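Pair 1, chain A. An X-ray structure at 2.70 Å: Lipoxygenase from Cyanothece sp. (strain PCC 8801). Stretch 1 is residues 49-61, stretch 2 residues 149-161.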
# COMPACT_ATOMS: atom_id res chain seq x y z
N ILE A 49 -30.02 6.66 37.62
CA ILE A 49 -29.38 7.79 36.95
C ILE A 49 -29.40 9.07 37.79
O ILE A 49 -28.57 9.96 37.59
CB ILE A 49 -30.05 8.08 35.59
CG1 ILE A 49 -31.38 8.82 35.77
CG2 ILE A 49 -30.24 6.78 34.81
CD1 ILE A 49 -32.05 9.24 34.47
N GLU A 50 -30.34 9.16 38.73
CA GLU A 50 -30.44 10.32 39.61
C GLU A 50 -29.29 10.30 40.61
O GLU A 50 -28.75 11.34 40.98
CB GLU A 50 -31.78 10.34 40.34
CG GLU A 50 -33.00 10.29 39.43
CD GLU A 50 -33.36 8.88 39.00
OE1 GLU A 50 -32.96 7.93 39.70
OE2 GLU A 50 -34.03 8.73 37.96
N GLN A 51 -28.93 9.09 41.04
CA GLN A 51 -27.87 8.90 42.01
C GLN A 51 -26.50 9.07 41.36
O GLN A 51 -25.48 9.21 42.04
CB GLN A 51 -27.99 7.52 42.64
CG GLN A 51 -27.19 7.35 43.93
CD GLN A 51 -27.50 6.04 44.62
OE1 GLN A 51 -28.39 5.30 44.20
NE2 GLN A 51 -26.77 5.75 45.69
N LEU A 52 -26.49 9.06 40.03
CA LEU A 52 -25.25 9.21 39.26
C LEU A 52 -24.91 10.68 39.01
O LEU A 52 -25.76 11.56 39.14
CB LEU A 52 -25.37 8.47 37.93
CG LEU A 52 -25.13 6.96 37.97
CD1 LEU A 52 -26.02 6.24 36.97
CD2 LEU A 52 -23.67 6.66 37.69
N ASN A 53 -23.66 10.91 38.65
CA ASN A 53 -23.18 12.23 38.27
C ASN A 53 -23.00 12.26 36.75
O ASN A 53 -23.11 11.23 36.09
CB ASN A 53 -21.87 12.55 39.00
CG ASN A 53 -21.49 14.01 38.94
OD1 ASN A 53 -21.48 14.62 37.87
ND2 ASN A 53 -21.19 14.59 40.10
N LYS A 54 -22.72 13.44 36.18
CA LYS A 54 -22.60 13.52 34.73
C LYS A 54 -21.46 14.43 34.25
O LYS A 54 -21.08 15.40 34.92
CB LYS A 54 -23.92 13.98 34.11
CG LYS A 54 -23.89 15.36 33.47
CD LYS A 54 -25.13 15.61 32.61
CE LYS A 54 -26.40 15.52 33.43
NZ LYS A 54 -27.59 15.92 32.63
N ALA A 55 -20.91 14.09 33.09
CA ALA A 55 -19.88 14.88 32.43
C ALA A 55 -20.28 15.10 30.98
O ALA A 55 -20.64 14.16 30.28
CB ALA A 55 -18.53 14.18 32.53
N THR A 56 -20.22 16.34 30.52
CA THR A 56 -20.66 16.64 29.16
C THR A 56 -19.57 17.33 28.35
O THR A 56 -18.56 17.77 28.89
CB THR A 56 -21.90 17.55 29.16
OG1 THR A 56 -21.59 18.80 29.79
CG2 THR A 56 -23.06 16.88 29.88
N GLY A 57 -19.80 17.41 27.05
CA GLY A 57 -18.88 18.15 26.19
C GLY A 57 -19.01 17.83 24.72
O GLY A 57 -19.95 17.16 24.30
N GLN A 58 -18.07 18.33 23.93
CA GLN A 58 -18.05 18.05 22.50
C GLN A 58 -16.63 17.85 22.01
O GLN A 58 -15.73 18.61 22.35
CB GLN A 58 -18.71 19.19 21.72
CG GLN A 58 -18.71 18.97 20.22
CD GLN A 58 -19.36 20.11 19.46
OE1 GLN A 58 -19.25 21.27 19.85
NE2 GLN A 58 -20.05 19.78 18.38
N LEU A 59 -16.43 16.80 21.21
CA LEU A 59 -15.11 16.48 20.68
C LEU A 59 -15.03 16.74 19.18
O LEU A 59 -15.92 16.36 18.43
CB LEU A 59 -14.75 15.03 20.98
CG LEU A 59 -14.71 14.64 22.45
CD1 LEU A 59 -14.12 13.24 22.61
CD2 LEU A 59 -13.91 15.66 23.26
N LEU A 60 -13.94 17.37 18.76
CA LEU A 60 -13.70 17.65 17.34
C LEU A 60 -12.35 17.10 16.90
O LEU A 60 -11.42 16.99 17.71
CB LEU A 60 -13.77 19.15 17.08
CG LEU A 60 -15.01 19.91 17.58
CD1 LEU A 60 -14.85 21.40 17.33
CD2 LEU A 60 -16.27 19.40 16.91
N PHE A 61 -12.23 16.74 15.62
CA PHE A 61 -10.92 16.44 15.04
C PHE A 61 -10.02 17.66 15.19
O PHE A 61 -10.48 18.80 15.02
CB PHE A 61 -11.03 16.07 13.56
CG PHE A 61 -11.64 14.72 13.31
CD1 PHE A 61 -10.84 13.61 13.13
CD2 PHE A 61 -13.01 14.57 13.21
CE1 PHE A 61 -11.39 12.37 12.89
CE2 PHE A 61 -13.57 13.34 12.96
CZ PHE A 61 -12.76 12.24 12.79
N THR A 149 -17.14 18.33 42.31
CA THR A 149 -18.24 18.12 43.25
C THR A 149 -19.52 18.74 42.71
O THR A 149 -20.40 19.15 43.46
CB THR A 149 -17.91 18.72 44.63
OG1 THR A 149 -17.15 19.92 44.46
CG2 THR A 149 -17.10 17.73 45.44
N GLN A 150 -19.61 18.80 41.38
CA GLN A 150 -20.80 19.30 40.70
C GLN A 150 -21.48 18.13 40.00
O GLN A 150 -20.80 17.27 39.43
CB GLN A 150 -20.42 20.39 39.71
CG GLN A 150 -19.09 21.05 40.01
CD GLN A 150 -18.39 21.54 38.76
OE1 GLN A 150 -18.96 21.55 37.67
NE2 GLN A 150 -17.13 21.96 38.91
N LYS A 151 -22.81 18.09 40.01
CA LYS A 151 -23.51 16.96 39.41
C LYS A 151 -23.41 16.97 37.89
O LYS A 151 -23.82 16.02 37.22
CB LYS A 151 -24.98 16.93 39.84
CG LYS A 151 -25.57 15.53 39.84
CD LYS A 151 -26.96 15.48 40.44
CE LYS A 151 -27.12 14.25 41.33
NZ LYS A 151 -28.55 13.89 41.53
N THR A 152 -22.87 18.06 37.34
CA THR A 152 -22.54 18.14 35.91
C THR A 152 -21.21 18.86 35.72
O THR A 152 -21.09 20.04 36.06
CB THR A 152 -23.62 18.90 35.09
OG1 THR A 152 -23.62 20.28 35.45
CG2 THR A 152 -25.01 18.31 35.31
N TYR A 153 -20.22 18.16 35.17
CA TYR A 153 -18.96 18.81 34.81
C TYR A 153 -18.82 18.88 33.30
O TYR A 153 -18.93 17.87 32.62
CB TYR A 153 -17.76 18.09 35.42
CG TYR A 153 -16.44 18.72 35.01
CD1 TYR A 153 -15.99 19.87 35.64
CD2 TYR A 153 -15.67 18.18 33.99
CE1 TYR A 153 -14.79 20.47 35.28
CE2 TYR A 153 -14.47 18.77 33.62
CZ TYR A 153 -14.03 19.91 34.26
OH TYR A 153 -12.84 20.50 33.90
N ASP A 154 -18.54 20.07 32.79
CA ASP A 154 -18.49 20.28 31.35
C ASP A 154 -17.08 20.55 30.83
O ASP A 154 -16.43 21.51 31.26
CB ASP A 154 -19.42 21.43 30.96
CG ASP A 154 -19.35 21.77 29.48
OD1 ASP A 154 -19.67 20.89 28.65
OD2 ASP A 154 -18.99 22.92 29.16
N PHE A 155 -16.62 19.71 29.91
CA PHE A 155 -15.33 19.92 29.27
C PHE A 155 -15.43 21.01 28.21
O PHE A 155 -14.43 21.65 27.86
CB PHE A 155 -14.82 18.63 28.61
CG PHE A 155 -14.58 17.51 29.58
CD1 PHE A 155 -13.30 17.21 30.01
CD2 PHE A 155 -15.63 16.74 30.05
CE1 PHE A 155 -13.07 16.17 30.89
CE2 PHE A 155 -15.41 15.71 30.94
CZ PHE A 155 -14.13 15.42 31.36
N GLY A 156 -16.64 21.22 27.71
CA GLY A 156 -16.85 22.13 26.60
C GLY A 156 -16.33 21.48 25.33
O GLY A 156 -16.26 20.25 25.24
N THR A 157 -15.97 22.30 24.35
CA THR A 157 -15.45 21.81 23.08
C THR A 157 -13.94 21.62 23.12
O THR A 157 -13.19 22.54 23.45
CB THR A 157 -15.82 22.75 21.92
OG1 THR A 157 -17.15 22.44 21.47
CG2 THR A 157 -14.86 22.58 20.75
N LEU A 158 -13.49 20.41 22.80
CA LEU A 158 -12.07 20.10 22.75
C LEU A 158 -11.73 19.45 21.42
O LEU A 158 -12.60 18.87 20.76
CB LEU A 158 -11.69 19.17 23.90
CG LEU A 158 -12.09 19.64 25.30
CD1 LEU A 158 -11.74 18.57 26.32
CD2 LEU A 158 -11.42 20.97 25.63
N THR A 159 -10.47 19.56 21.02
CA THR A 159 -10.01 18.92 19.79
C THR A 159 -9.21 17.66 20.11
O THR A 159 -8.53 17.58 21.14
CB THR A 159 -9.14 19.86 18.93
OG1 THR A 159 -8.04 20.36 19.71
CG2 THR A 159 -9.97 21.04 18.42
N VAL A 160 -9.31 16.67 19.23
CA VAL A 160 -8.59 15.41 19.40
C VAL A 160 -7.81 15.08 18.13
O VAL A 160 -8.38 15.05 17.04
CB VAL A 160 -9.55 14.24 19.73
CG1 VAL A 160 -8.77 12.94 19.90
CG2 VAL A 160 -10.37 14.56 20.98
N PRO A 161 -6.50 14.82 18.27
CA PRO A 161 -5.69 14.42 17.12
C PRO A 161 -5.90 12.96 16.75
O PRO A 161 -4.98 12.15 16.88
CB PRO A 161 -4.26 14.67 17.61
CG PRO A 161 -4.34 14.46 19.08
CD PRO A 161 -5.70 14.95 19.50

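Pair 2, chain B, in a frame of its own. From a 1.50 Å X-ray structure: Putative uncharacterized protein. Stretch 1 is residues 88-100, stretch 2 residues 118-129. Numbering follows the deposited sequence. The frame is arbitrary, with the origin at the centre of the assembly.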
# COMPACT_ATOMS: atom_id res chain seq x y z
N LYS B 88 16.04 1.97 6.50
CA LYS B 88 14.99 2.66 7.28
C LYS B 88 13.66 2.80 6.52
O LYS B 88 13.53 3.63 5.63
CB LYS B 88 15.45 4.04 7.73
N ARG B 89 12.67 1.99 6.90
CA ARG B 89 11.41 1.89 6.15
C ARG B 89 10.54 3.16 6.24
O ARG B 89 10.42 3.73 7.37
CB ARG B 89 10.61 0.73 6.73
CG ARG B 89 11.27 -0.61 6.45
CD ARG B 89 10.43 -1.71 7.10
NE ARG B 89 10.42 -1.53 8.55
CZ ARG B 89 9.67 -2.22 9.41
NH1 ARG B 89 8.79 -3.15 9.00
NH2 ARG B 89 9.77 -1.96 10.71
N ALA B 90 9.85 3.53 5.14
CA ALA B 90 8.88 4.63 5.25
C ALA B 90 7.68 4.13 6.06
O ALA B 90 7.40 2.94 6.10
CB ALA B 90 8.42 5.10 3.93
N LYS B 91 7.05 5.03 6.76
CA LYS B 91 6.01 4.70 7.72
C LYS B 91 4.67 5.19 7.22
O LYS B 91 4.55 6.27 6.70
CB LYS B 91 6.31 5.31 9.06
CG LYS B 91 7.53 4.84 9.80
CD LYS B 91 7.72 5.71 11.07
CE LYS B 91 9.18 5.78 11.46
NZ LYS B 91 9.66 4.44 11.88
N ILE B 92 3.65 4.35 7.39
CA ILE B 92 2.29 4.66 7.09
C ILE B 92 1.40 4.45 8.30
O ILE B 92 1.51 3.39 8.96
CB ILE B 92 1.69 3.76 6.00
CG1 ILE B 92 2.50 3.83 4.74
CG2 ILE B 92 0.26 4.19 5.71
CD1 ILE B 92 2.05 2.96 3.59
N VAL B 93 0.61 5.47 8.70
CA VAL B 93 -0.40 5.28 9.71
C VAL B 93 -1.69 5.06 8.94
O VAL B 93 -2.06 5.89 8.09
CB VAL B 93 -0.50 6.50 10.67
CG1 VAL B 93 -1.75 6.42 11.50
CG2 VAL B 93 0.73 6.61 11.55
N LEU B 94 -2.35 3.96 9.22
CA LEU B 94 -3.48 3.44 8.41
C LEU B 94 -4.69 3.22 9.28
O LEU B 94 -4.56 2.63 10.33
CB LEU B 94 -3.04 2.13 7.74
CG LEU B 94 -4.04 1.38 6.85
CD1 LEU B 94 -4.44 2.27 5.65
CD2 LEU B 94 -3.44 0.06 6.34
N ALA B 95 -5.88 3.66 8.86
CA ALA B 95 -7.10 3.46 9.63
C ALA B 95 -8.30 3.47 8.79
O ALA B 95 -8.37 4.19 7.77
CB ALA B 95 -7.24 4.66 10.59
N THR B 96 -9.30 2.68 9.20
CA THR B 96 -10.62 2.87 8.76
C THR B 96 -11.24 3.87 9.76
O THR B 96 -11.16 3.66 10.95
CB THR B 96 -11.40 1.55 8.65
OG1 THR B 96 -10.87 0.74 7.57
CG2 THR B 96 -12.87 1.83 8.47
N VAL B 97 -11.75 4.97 9.24
CA VAL B 97 -12.10 6.11 10.06
C VAL B 97 -13.42 5.97 10.80
O VAL B 97 -14.23 5.13 10.53
CB VAL B 97 -12.17 7.35 9.15
CG1 VAL B 97 -10.82 7.67 8.54
CG2 VAL B 97 -13.27 7.31 8.12
N GLU B 98 -13.62 6.89 11.73
CA GLU B 98 -14.74 6.93 12.59
C GLU B 98 -16.03 6.92 11.71
O GLU B 98 -16.25 7.68 10.75
CB GLU B 98 -14.66 8.16 13.52
CG GLU B 98 -15.86 8.23 14.51
CD GLU B 98 -15.64 9.13 15.70
OE1 GLU B 98 -14.89 8.81 16.56
OE2 GLU B 98 -16.28 10.21 15.73
N GLY B 99 -16.91 6.02 12.11
CA GLY B 99 -18.21 5.88 11.46
C GLY B 99 -18.25 4.66 10.59
O GLY B 99 -19.34 4.29 10.16
N ASP B 100 -17.06 4.05 10.37
CA ASP B 100 -16.94 2.95 9.44
C ASP B 100 -16.35 1.68 10.01
O ASP B 100 -15.40 1.67 10.74
CB ASP B 100 -16.16 3.42 8.22
CG ASP B 100 -16.69 2.87 6.93
OD1 ASP B 100 -16.49 1.63 6.74
OD2 ASP B 100 -17.32 3.59 6.10
N PHE B 118 6.99 -1.06 3.58
CA PHE B 118 6.58 0.02 4.47
C PHE B 118 6.39 -0.52 5.88
O PHE B 118 5.93 -1.67 6.06
CB PHE B 118 5.27 0.66 4.03
CG PHE B 118 5.32 1.46 2.75
CD1 PHE B 118 5.14 0.85 1.53
CD2 PHE B 118 5.63 2.81 2.77
CE1 PHE B 118 5.22 1.55 0.36
CE2 PHE B 118 5.73 3.51 1.55
CZ PHE B 118 5.56 2.87 0.36
N GLU B 119 6.63 0.29 6.90
CA GLU B 119 6.23 -0.00 8.29
C GLU B 119 4.82 0.58 8.47
O GLU B 119 4.63 1.80 8.28
CB GLU B 119 7.16 0.62 9.27
CG GLU B 119 6.72 0.38 10.71
CD GLU B 119 7.75 0.80 11.75
OE1 GLU B 119 8.54 1.72 11.47
OE2 GLU B 119 7.69 0.23 12.90
N VAL B 120 3.83 -0.29 8.68
CA VAL B 120 2.48 0.10 8.68
C VAL B 120 1.97 0.02 10.13
O VAL B 120 2.03 -1.05 10.79
CB VAL B 120 1.65 -0.76 7.72
CG1 VAL B 120 0.19 -0.38 7.81
CG2 VAL B 120 2.18 -0.67 6.26
N PHE B 121 1.45 1.13 10.61
CA PHE B 121 0.77 1.22 11.91
C PHE B 121 -0.75 1.18 11.65
O PHE B 121 -1.38 2.19 11.29
CB PHE B 121 1.16 2.45 12.66
CG PHE B 121 2.63 2.60 12.88
CD1 PHE B 121 3.47 3.15 11.94
CD2 PHE B 121 3.20 2.13 14.09
CE1 PHE B 121 4.83 3.24 12.14
CE2 PHE B 121 4.58 2.20 14.30
CZ PHE B 121 5.38 2.79 13.32
N ASP B 122 -1.30 -0.04 11.74
CA ASP B 122 -2.70 -0.27 11.54
C ASP B 122 -3.52 -0.02 12.77
O ASP B 122 -3.34 -0.74 13.78
CB ASP B 122 -2.90 -1.67 10.97
CG ASP B 122 -4.36 -2.04 10.81
OD1 ASP B 122 -5.20 -1.15 10.59
OD2 ASP B 122 -4.61 -3.30 10.81
N LEU B 123 -4.33 1.03 12.74
CA LEU B 123 -5.10 1.43 13.89
C LEU B 123 -6.47 0.71 13.96
O LEU B 123 -7.23 0.85 14.91
CB LEU B 123 -5.32 2.94 13.94
CG LEU B 123 -4.00 3.74 14.01
CD1 LEU B 123 -4.30 5.20 14.01
CD2 LEU B 123 -3.35 3.50 15.36
N GLY B 124 -6.81 -0.04 12.93
CA GLY B 124 -8.06 -0.81 12.89
C GLY B 124 -9.26 -0.07 12.34
O GLY B 124 -9.11 0.73 11.43
N ILE B 125 -10.45 -0.28 12.89
CA ILE B 125 -11.72 0.31 12.37
C ILE B 125 -12.37 1.35 13.30
O ILE B 125 -12.05 1.29 14.52
CB ILE B 125 -12.73 -0.78 12.00
CG1 ILE B 125 -13.12 -1.63 13.20
CG2 ILE B 125 -12.12 -1.73 10.98
CD1 ILE B 125 -14.14 -2.68 12.90
N ASP B 126 -13.30 2.08 12.78
CA ASP B 126 -14.03 3.11 13.50
C ASP B 126 -13.15 3.98 14.31
O ASP B 126 -13.49 4.31 15.39
CB ASP B 126 -15.11 2.44 14.30
CG ASP B 126 -16.17 3.46 14.84
OD1 ASP B 126 -16.48 4.53 14.24
OD2 ASP B 126 -16.71 3.15 15.88
N VAL B 127 -12.03 4.38 13.77
CA VAL B 127 -10.96 4.99 14.56
C VAL B 127 -11.21 6.50 14.72
O VAL B 127 -11.32 7.22 13.74
CB VAL B 127 -9.57 4.84 13.97
CG1 VAL B 127 -8.51 5.43 14.82
CG2 VAL B 127 -9.28 3.37 13.72
N PRO B 128 -11.32 6.98 15.96
CA PRO B 128 -11.56 8.43 16.13
C PRO B 128 -10.44 9.33 15.60
O PRO B 128 -9.28 8.91 15.61
CB PRO B 128 -11.61 8.59 17.66
CG PRO B 128 -11.99 7.20 18.16
CD PRO B 128 -11.30 6.26 17.23
N VAL B 129 -10.84 10.47 15.08
CA VAL B 129 -9.91 11.49 14.63
C VAL B 129 -8.77 11.71 15.58
O VAL B 129 -7.56 11.72 15.23
CB VAL B 129 -10.64 12.79 14.34
CG1 VAL B 129 -9.64 13.86 14.06
CG2 VAL B 129 -11.61 12.62 13.17

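Both pairs set two parallel strands side by side. In pair 1 the axes of strands 53-61 and 152-156 approach to 4.6 Å at 19°; in pair 2 strands 91-96 and 119-122 approach to 4.7 Å at 25°. Superposing N, CA and C of 14 central residues gives an RMSD of 0.7 Å.

The hydrogen bonds follow the same register. T56(A) N donates to Y153(A) O (2.9 Å), and F155(A) N donates to T56(A) O (2.9 Å). At the matched positions L94(B) N donates to F121(B) O (2.9 Å), and L123(B) N to L94(B) O (2.9 Å). Beyond this point both second stretches pass through a glycine, G156(A) or G124(B), with positive phi (74° and 89°). Its carbonyl accepts the next bond: Q58(A) N to G156(A) O and T96(B) N to G124(B) O, at 2.9 and 3.0 Å.

An aspartate occupies the same place in both pairs, D154(A) matching D122(B) within 0.4 Å at CA, both with chi1 t. G156(A) N donates weakly to D154(A) OD1 (3.2 Å), and G124(B) N donates to D122(B) OD1 (3.0 Å). In pair 1, D154(A) OD1 also accepts from T56(A) OG1 (3.1 Å). The match of T56(A), L94(B), is apolar and instead packs CD2 on V120(B) CG1 at 3.9 Å.

One residue pair earlier on that face, K54(A) and T152(A) match I92(B) and V120(B). The lysine lays its aliphatic part beside the threonine, K54(A) CE to T152(A) CG2 3.6 Å, whereas I92(B) places CD1 over one face of the F118(B) ring, 4.0 Å from its centroid.

On the other face, A55(A) and V93(B) match. A55(A) CB reaches F155(A) CE2 at 3.8 Å, at the ring edge; V93(B) CG1 reaches L123(B) CD1, also at 3.8 Å. The matched pairs A55(A)-F155(A) and V93(B)-L123(B) both reach van der Waals contact with different side chains. Y153(A) and F121(B) agree at CA within 0.5 Å, but chi1 t against m puts their side-chain centres 4.9 Å apart.

G57(A) matches A95(B). An ideal CB on G57(A) would lie 3.0 Å from G156(A) O, a clash; A95(B) CB instead packs against L123(B) CB at 4.2 Å.

Beyond Q58(A) and T96(B) the pairs diverge. Pair 1 continues its ladder, with L60(A) N donating to L158(A) O (2.8 Å). In pair 2 a type II turn from V97(B) to D100(B) intervenes, and G99(B) N donates to D126(B) OD1 (2.6 Å).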